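Local coordinates for chromosome-partitioning protein Spo0J (Thermus thermophilus HB27, PDB 1VZ0) that takes part in chromosome segregation, binding the centromere-like site parS through a helix-turn-helix motif and stimulating the ATPase Soj, at the interface of chains A and B. Sequence-based numbering; all coordinates share one arbitrary frame. Chains: chain A/B, Chromosome-partitioning protein Spo0J.

Contact 1: the interface of chains A and B. Residues chain A 65, 68, 70-74; chain B 26, 30-32.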
loop_
_atom_site.group_PDB
_atom_site.type_symbol
_atom_site.label_atom_id
_atom_site.label_comp_id
_atom_site.label_asym_id
_atom_site.label_seq_id
_atom_site.Cartn_x
_atom_site.Cartn_y
_atom_site.Cartn_z
ATOM N N VAL A 65 -16.794 -6.105 -15.721
ATOM C CA VAL A 65 -16.512 -5.262 -16.869
ATOM C C VAL A 65 -17.746 -4.540 -17.393
ATOM O O VAL A 65 -18.891 -4.873 -17.051
ATOM C CB VAL A 65 -15.906 -6.079 -18.040
ATOM C CG1 VAL A 65 -14.709 -6.884 -17.555
ATOM C CG2 VAL A 65 -16.956 -7.005 -18.641
ATOM N N GLN A 68 -17.359 -1.200 -23.845
ATOM C CA GLN A 68 -16.502 -0.078 -24.220
ATOM C C GLN A 68 -15.938 -0.284 -25.623
ATOM O O GLN A 68 -15.263 -1.279 -25.903
ATOM C CB GLN A 68 -15.355 0.094 -23.228
ATOM C CG GLN A 68 -14.547 1.364 -23.468
ATOM C CD GLN A 68 -15.262 2.645 -23.020
ATOM O OE1 GLN A 68 -14.905 3.742 -23.452
ATOM N NE2 GLN A 68 -16.253 2.508 -22.136
ATOM N N ASP A 70 -15.556 -1.501 -29.133
ATOM C CA ASP A 70 -16.035 -2.717 -29.769
ATOM C C ASP A 70 -15.952 -3.904 -28.817
ATOM O O ASP A 70 -16.400 -5.002 -29.145
ATOM C CB ASP A 70 -15.209 -2.992 -31.037
ATOM C CG ASP A 70 -15.395 -1.911 -32.098
ATOM O OD1 ASP A 70 -14.396 -1.332 -32.579
ATOM O OD2 ASP A 70 -16.553 -1.635 -32.448
ATOM N N GLY A 71 -15.374 -3.685 -27.640
ATOM C CA GLY A 71 -15.249 -4.770 -26.685
ATOM C C GLY A 71 -15.725 -4.389 -25.299
ATOM O O GLY A 71 -16.816 -3.826 -25.141
ATOM N N TYR A 72 -14.906 -4.691 -24.295
ATOM C CA TYR A 72 -15.247 -4.380 -22.914
ATOM C C TYR A 72 -14.079 -3.753 -22.165
ATOM O O TYR A 72 -12.913 -3.889 -22.547
ATOM C CB TYR A 72 -15.688 -5.633 -22.163
ATOM C CG TYR A 72 -16.723 -6.459 -22.883
ATOM C CD1 TYR A 72 -16.347 -7.399 -23.840
ATOM C CD2 TYR A 72 -18.074 -6.281 -22.636
ATOM C CE1 TYR A 72 -17.294 -8.136 -24.536
ATOM C CE2 TYR A 72 -19.032 -7.014 -23.325
ATOM C CZ TYR A 72 -18.634 -7.937 -24.277
ATOM O OH TYR A 72 -19.577 -8.644 -24.990
ATOM N N GLU A 73 -14.403 -3.075 -21.074
ATOM C CA GLU A 73 -13.394 -2.421 -20.279
ATOM C C GLU A 73 -13.450 -2.903 -18.828
ATOM O O GLU A 73 -14.517 -2.948 -18.224
ATOM C CB GLU A 73 -13.613 -0.916 -20.366
ATOM C CG GLU A 73 -12.718 -0.095 -19.504
ATOM C CD GLU A 73 -13.004 1.378 -19.658
ATOM O OE1 GLU A 73 -12.343 2.030 -20.497
ATOM O OE2 GLU A 73 -13.905 1.871 -18.949
ATOM N N LEU A 74 -12.293 -3.271 -18.285
ATOM C CA LEU A 74 -12.203 -3.744 -16.903
ATOM C C LEU A 74 -12.683 -2.665 -15.922
ATOM O O LEU A 74 -12.292 -1.509 -16.036
ATOM C CB LEU A 74 -10.753 -4.090 -16.562
ATOM C CG LEU A 74 -10.447 -5.306 -15.679
ATOM C CD1 LEU A 74 -9.319 -4.950 -14.728
ATOM C CD2 LEU A 74 -11.664 -5.739 -14.903
ATOM N N LEU B 26 -15.906 -14.417 -21.462
ATOM C CA LEU B 26 -15.435 -13.452 -22.455
ATOM C C LEU B 26 -13.973 -13.656 -22.831
ATOM O O LEU B 26 -13.165 -14.089 -22.011
ATOM C CB LEU B 26 -15.598 -12.017 -21.930
ATOM C CG LEU B 26 -16.995 -11.469 -21.620
ATOM C CD1 LEU B 26 -16.885 -10.066 -21.018
ATOM C CD2 LEU B 26 -17.819 -11.434 -22.895
ATOM N N SER B 30 -10.691 -9.243 -25.692
ATOM C CA SER B 30 -11.728 -8.251 -25.875
ATOM C C SER B 30 -12.017 -7.442 -24.598
ATOM O O SER B 30 -13.035 -6.762 -24.499
ATOM C CB SER B 30 -12.994 -8.912 -26.456
ATOM O OG SER B 30 -13.648 -9.721 -25.514
ATOM N N ILE B 31 -11.090 -7.500 -23.638
ATOM C CA ILE B 31 -11.218 -6.752 -22.388
ATOM C C ILE B 31 -9.973 -5.873 -22.216
ATOM O O ILE B 31 -8.859 -6.381 -22.054
ATOM C CB ILE B 31 -11.344 -7.694 -21.147
ATOM C CG1 ILE B 31 -12.645 -8.496 -21.217
ATOM C CG2 ILE B 31 -11.335 -6.872 -19.870
ATOM C CD1 ILE B 31 -12.778 -9.584 -20.124
ATOM N N ARG B 32 -10.162 -4.558 -22.261
ATOM C CA ARG B 32 -9.047 -3.630 -22.108
ATOM C C ARG B 32 -8.823 -3.281 -20.638
ATOM O O ARG B 32 -9.722 -3.390 -19.816
ATOM C CB ARG B 32 -9.303 -2.351 -22.897
ATOM C CG ARG B 32 -10.537 -1.606 -22.451
ATOM C CD ARG B 32 -10.763 -0.377 -23.297
ATOM N NE ARG B 32 -10.936 -0.686 -24.713
ATOM C CZ ARG B 32 -11.891 -1.467 -25.201
ATOM N NH1 ARG B 32 -12.759 -2.030 -24.375
ATOM N NH2 ARG B 32 -12.001 -1.658 -26.514
#

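Contact 2: the interface of chains A and B. Residues chain A 49-50, 53, 57, 60; chain B 162-163, 190.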
loop_
_atom_site.group_PDB
_atom_site.type_symbol
_atom_site.label_atom_id
_atom_site.label_comp_id
_atom_site.label_asym_id
_atom_site.label_seq_id
_atom_site.Cartn_x
_atom_site.Cartn_y
_atom_site.Cartn_z
ATOM N N GLU A 49 2.930 -15.752 -9.151
ATOM C CA GLU A 49 2.423 -16.905 -8.415
ATOM C C GLU A 49 0.908 -16.966 -8.552
ATOM O O GLU A 49 0.325 -18.048 -8.506
ATOM C CB GLU A 49 2.843 -16.830 -6.943
ATOM C CG GLU A 49 4.352 -16.805 -6.762
ATOM C CD GLU A 49 4.781 -16.471 -5.342
ATOM O OE1 GLU A 49 5.951 -16.073 -5.163
ATOM O OE2 GLU A 49 3.959 -16.611 -4.409
ATOM N N LEU A 50 0.275 -15.806 -8.727
ATOM C CA LEU A 50 -1.176 -15.750 -8.919
ATOM C C LEU A 50 -1.463 -16.262 -10.333
ATOM O O LEU A 50 -2.433 -16.977 -10.560
ATOM C CB LEU A 50 -1.691 -14.307 -8.795
ATOM C CG LEU A 50 -3.151 -13.988 -8.425
ATOM C CD1 LEU A 50 -3.705 -12.980 -9.405
ATOM C CD2 LEU A 50 -4.016 -15.216 -8.405
ATOM N N SER A 53 -1.152 -19.891 -10.461
ATOM C CA SER A 53 -2.302 -20.514 -9.836
ATOM C C SER A 53 -3.531 -20.482 -10.734
ATOM O O SER A 53 -4.337 -21.408 -10.714
ATOM C CB SER A 53 -2.610 -19.842 -8.493
ATOM O OG SER A 53 -3.833 -20.327 -7.964
ATOM N N LYS A 57 -6.123 -23.436 -11.698
ATOM C CA LYS A 57 -7.483 -23.305 -11.187
ATOM C C LYS A 57 -8.455 -22.375 -11.896
ATOM O O LYS A 57 -9.656 -22.478 -11.696
ATOM C CB LYS A 57 -7.430 -22.889 -9.712
ATOM C CG LYS A 57 -7.377 -24.028 -8.710
ATOM C CD LYS A 57 -6.010 -24.642 -8.565
ATOM C CE LYS A 57 -6.067 -25.796 -7.557
ATOM N NZ LYS A 57 -4.739 -26.397 -7.227
ATOM N N LEU A 60 -10.908 -17.361 -9.533
ATOM C CA LEU A 60 -11.721 -17.673 -8.370
ATOM C C LEU A 60 -13.003 -16.824 -8.428
ATOM O O LEU A 60 -14.073 -17.276 -8.048
ATOM C CB LEU A 60 -10.907 -17.371 -7.099
ATOM C CG LEU A 60 -11.444 -17.622 -5.687
ATOM C CD1 LEU A 60 -12.141 -16.375 -5.186
ATOM C CD2 LEU A 60 -12.368 -18.837 -5.678
ATOM N N PRO B 162 -2.273 -18.416 -3.449
ATOM C CA PRO B 162 -2.269 -17.046 -3.982
ATOM C C PRO B 162 -3.631 -16.330 -3.942
ATOM O O PRO B 162 -3.714 -15.187 -3.495
ATOM C CB PRO B 162 -1.745 -17.231 -5.408
ATOM C CG PRO B 162 -0.784 -18.387 -5.254
ATOM C CD PRO B 162 -1.548 -19.338 -4.345
ATOM N N GLU B 163 -4.693 -16.986 -4.395
ATOM C CA GLU B 163 -6.012 -16.346 -4.371
ATOM C C GLU B 163 -6.490 -15.988 -2.953
ATOM O O GLU B 163 -7.212 -15.008 -2.764
ATOM C CB GLU B 163 -7.067 -17.205 -5.095
ATOM C CG GLU B 163 -6.930 -18.686 -4.907
ATOM C CD GLU B 163 -5.930 -19.307 -5.861
ATOM O OE1 GLU B 163 -6.250 -19.419 -7.059
ATOM O OE2 GLU B 163 -4.824 -19.675 -5.417
ATOM N N LEU B 190 -9.032 -23.677 -0.972
ATOM C CA LEU B 190 -9.740 -22.914 -1.984
ATOM C C LEU B 190 -11.230 -23.060 -1.722
ATOM O O LEU B 190 -11.972 -22.071 -1.716
ATOM C CB LEU B 190 -9.383 -23.397 -3.395
ATOM C CG LEU B 190 -8.013 -22.893 -3.857
ATOM C CD1 LEU B 190 -7.750 -23.301 -5.310
ATOM C CD2 LEU B 190 -7.973 -21.373 -3.729
HETATM O O HOH W 1 -3.502 -22.009 -5.735
#

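Contact 3: the interface of chains A and B. Residues chain A 24-28, 31; chain B 90-93.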
loop_
_atom_site.group_PDB
_atom_site.type_symbol
_atom_site.label_atom_id
_atom_site.label_comp_id
_atom_site.label_asym_id
_atom_site.label_seq_id
_atom_site.Cartn_x
_atom_site.Cartn_y
_atom_site.Cartn_z
ATOM N N VAL A 24 25.077 16.233 6.323
ATOM C CA VAL A 24 25.770 17.235 5.525
ATOM C C VAL A 24 25.004 17.529 4.246
ATOM O O VAL A 24 24.118 16.775 3.859
ATOM C CB VAL A 24 27.191 16.756 5.149
ATOM C CG1 VAL A 24 27.106 15.552 4.225
ATOM C CG2 VAL A 24 27.972 17.889 4.492
ATOM N N ARG A 25 25.340 18.635 3.593
ATOM C CA ARG A 25 24.683 18.997 2.345
ATOM C C ARG A 25 25.526 18.447 1.209
ATOM O O ARG A 25 26.746 18.366 1.323
ATOM C CB ARG A 25 24.561 20.521 2.203
ATOM C CG ARG A 25 23.725 21.208 3.281
ATOM C CD ARG A 25 24.462 21.240 4.612
ATOM N NE ARG A 25 25.743 21.938 4.503
ATOM C CZ ARG A 25 26.623 22.054 5.493
ATOM N NH1 ARG A 25 26.367 21.514 6.679
ATOM N NH2 ARG A 25 27.758 22.713 5.299
ATOM N N LEU A 26 24.878 18.053 0.121
ATOM C CA LEU A 26 25.604 17.532 -1.026
ATOM C C LEU A 26 24.823 17.717 -2.319
ATOM O O LEU A 26 23.592 17.783 -2.310
ATOM C CB LEU A 26 25.959 16.058 -0.810
ATOM C CG LEU A 26 24.976 15.171 -0.052
ATOM C CD1 LEU A 26 23.639 15.215 -0.757
ATOM C CD2 LEU A 26 25.506 13.736 0.031
ATOM N N PRO A 27 25.535 17.813 -3.453
ATOM C CA PRO A 27 24.885 17.997 -4.750
ATOM C C PRO A 27 23.931 16.863 -5.090
ATOM O O PRO A 27 24.326 15.703 -5.198
ATOM C CB PRO A 27 26.066 18.097 -5.714
ATOM C CG PRO A 27 27.087 17.217 -5.078
ATOM C CD PRO A 27 26.983 17.596 -3.619
ATOM N N LEU A 28 22.663 17.213 -5.245
ATOM C CA LEU A 28 21.633 16.245 -5.573
ATOM C C LEU A 28 22.028 15.434 -6.803
ATOM O O LEU A 28 21.738 14.240 -6.893
ATOM C CB LEU A 28 20.307 16.975 -5.816
ATOM C CG LEU A 28 19.087 16.163 -6.257
ATOM C CD1 LEU A 28 17.844 17.002 -6.102
ATOM C CD2 LEU A 28 19.253 15.718 -7.705
ATOM N N ILE A 31 23.822 12.104 -6.334
ATOM C CA ILE A 31 23.091 11.010 -5.698
ATOM C C ILE A 31 22.197 10.296 -6.702
ATOM O O ILE A 31 21.202 10.858 -7.154
ATOM C CB ILE A 31 22.201 11.540 -4.565
ATOM C CG1 ILE A 31 23.064 12.229 -3.510
ATOM C CG2 ILE A 31 21.403 10.405 -3.954
ATOM C CD1 ILE A 31 22.263 12.917 -2.439
ATOM N N GLN B 90 19.380 21.894 -6.601
ATOM C CA GLN B 90 20.730 21.552 -7.050
ATOM C C GLN B 90 21.474 20.783 -5.975
ATOM O O GLN B 90 22.360 19.980 -6.260
ATOM C CB GLN B 90 21.526 22.815 -7.398
ATOM C CG GLN B 90 21.355 23.286 -8.832
ATOM C CD GLN B 90 19.926 23.654 -9.155
ATOM O OE1 GLN B 90 19.384 24.625 -8.620
ATOM N NE2 GLN B 90 19.301 22.874 -10.029
ATOM N N GLU B 91 21.112 21.042 -4.729
ATOM C CA GLU B 91 21.749 20.367 -3.617
ATOM C C GLU B 91 20.725 20.021 -2.551
ATOM O O GLU B 91 19.725 20.714 -2.385
ATOM C CB GLU B 91 22.845 21.250 -3.032
ATOM C CG GLU B 91 24.002 21.494 -3.988
ATOM C CD GLU B 91 25.028 22.452 -3.421
ATOM O OE1 GLU B 91 26.057 22.693 -4.092
ATOM O OE2 GLU B 91 24.801 22.968 -2.306
ATOM N N VAL B 92 20.980 18.936 -1.834
ATOM C CA VAL B 92 20.080 18.485 -0.783
ATOM C C VAL B 92 20.883 17.964 0.395
ATOM O O VAL B 92 22.010 17.502 0.235
ATOM C CB VAL B 92 19.167 17.337 -1.272
ATOM C CG1 VAL B 92 18.265 17.822 -2.393
ATOM C CG2 VAL B 92 20.016 16.170 -1.748
ATOM N N PRO B 93 20.313 18.039 1.602
ATOM C CA PRO B 93 20.998 17.559 2.802
ATOM C C PRO B 93 20.963 16.036 2.820
ATOM O O PRO B 93 19.949 15.427 2.470
ATOM C CB PRO B 93 20.175 18.168 3.926
ATOM C CG PRO B 93 18.798 18.135 3.363
ATOM C CD PRO B 93 19.010 18.634 1.951
#

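Contact 1: the interface of chains A and B
The phenol ring of A:Tyr72 carries B:Leu26 on one face and B:Ser30 at its rim. B:Leu26 CD1 sits over the ring centre of A:Tyr72, 3.9 Å from the centroid, in a CH-pi contact. B:Leu26 CD2 lies nearer the hydroxyl end, 3.7 Å from A:Tyr72 CE1. The hydroxyl OG of B:Ser30 meets the ring edge in plane. A:Tyr72 CG is anti to its own carbonyl carbon (chi1 -49°), which puts the ring where B:Leu26 crosses it at about a right angle. A:Val65 CG2 meets B:Leu26 CD1 tip to tip.

The guanidinium of B:Arg32 has backbone atoms of A:Gly71, A:Tyr72 and A:Glu73 at its edge. Its NH1 lies close to A:Tyr72 O and A:Gln68 O, but the N-H groups point elsewhere and no bond forms. The side-chain methylene CG of B:Arg32 rests 3.7 Å from A:Glu73 CA.

Backbone bonds join the chains. A:Tyr72 N gives to B:Ser30 O (2.8 Å). B:Arg32 N gives to A:Tyr72 O (2.8 Å), and A:Leu74 N to B:Arg32 O (3.0 Å). Strand 31-32 of chain B thus pairs in parallel with strand 71-76 of chain A. The site extends a sheet of one copy with the N-terminal segment of the other, tying the copies together in this assembly.

Contact 2: the interface of chains A and B
A:Ser53 and B:Glu163 form the polar centre of this helix-to-helix patch. The hydroxyl A:Ser53 OG makes a bifurcated hydrogen bond to the carboxylate, 2.7 Å from B:Glu163 OE1 and 2.8 Å from B:Glu163 OE2. Each oxygen uses its syn lone pair, so the carboxylate forks around the hydroxyl. The serine OG is anti to its backbone N (chi1 172°), which points it toward the partner.

B:Glu163 reaches it with a folded chain. CG stands between the backbone N and the carbonyl carbon (chi1 37°), and the chain bends again at chi2. The residue lies in the first turn of helix 162-169, and that helix end is likely to favour a negative carboxylate.

Apolar contacts flank the pair. B:Pro162 opens the same helix. B:Pro162 CB is 3.9 Å from A:Leu50 CA, and B:Pro162 CG is 4.0 Å from A:Ser53 CB. On the other flank A:Lys57 CG, CD and CE run past B:Leu190 CD1, with A:Lys57 CG 3.5 Å from it. The patch packs helix 38-57 of one copy against helices 162-169, which follows the helix-turn-helix motif in sequence, and 189-199 of the other, joining the copies in this assembly.

Water 1 adds a second link: it lies 2.8 Å from A:Ser53 OG and 2.7 Å from B:Glu163 OE2.

Contact 3: the interface of chains A and B
A:Leu28 crosses at a slant over B:Gln90 and B:Val92. A:Leu28 CB lies 3.7 Å from the carbonyl oxygen B:Gln90 O. CG is anti to the backbone N (chi1 177°), which carries the branch on toward B:Val92. The methyl A:Leu28 CD1 ends 3.8 Å from B:Val92 CG1.

B:Val92 presents its other methyl, CG2, to different partners. A:Leu26 CD1 is 3.9 Å from B:Val92 CG2, and A:Ile31 CD1 is 4.0 Å from it. The valine is therefore wedged among three aliphatic side chains of chain A. An alanine here would probably open a gap facing A:Leu26, A:Leu28 and A:Ile31, leaving their end methyls without the valine methyls they meet here and freer to turn.

B:Glu91 points the other way. Its CG touches A:Pro27 CA at 3.7 Å, with the chain extended beyond it.

The backbones pair as antiparallel strands, 24-27 of chain A with 91-96 of chain B. A:Leu26 and B:Val92 exchange two hydrogen bonds, N to O in each direction, both 2.9 Å. A:Leu28 N also gives to B:Gln90 O at 3.0 Å. This last donor stands above the carbonyl plane and misses the lone pairs, as the chain turns into the 3-10 helix 28-30. The site adds the N-terminal strand of one copy to the partner's sheet, with an apolar patch on one side of the join, and so links the two copies in this assembly.

Contacts 1 and 2 have C-alpha centres about 23 Å apart. Contact 3 lies about 48 Å from contact 1 and about 46 Å from contact 2. Contacts 1 and 3 use the same N-terminal segment in opposite copies: residues 26 and 31 appear in both. By the two-fold symmetry, each segment pairs with both strand 71-76 and strand 91-96 of its partner. Contact 2 uses helix 162-169, which follows the helix-turn-helix motif in sequence. The homodimer probably forms through the C-terminal 46 residues, which this construct lacks, and dimerization of this region may require DNA. The structure alone does not show whether this pairing is the biological one.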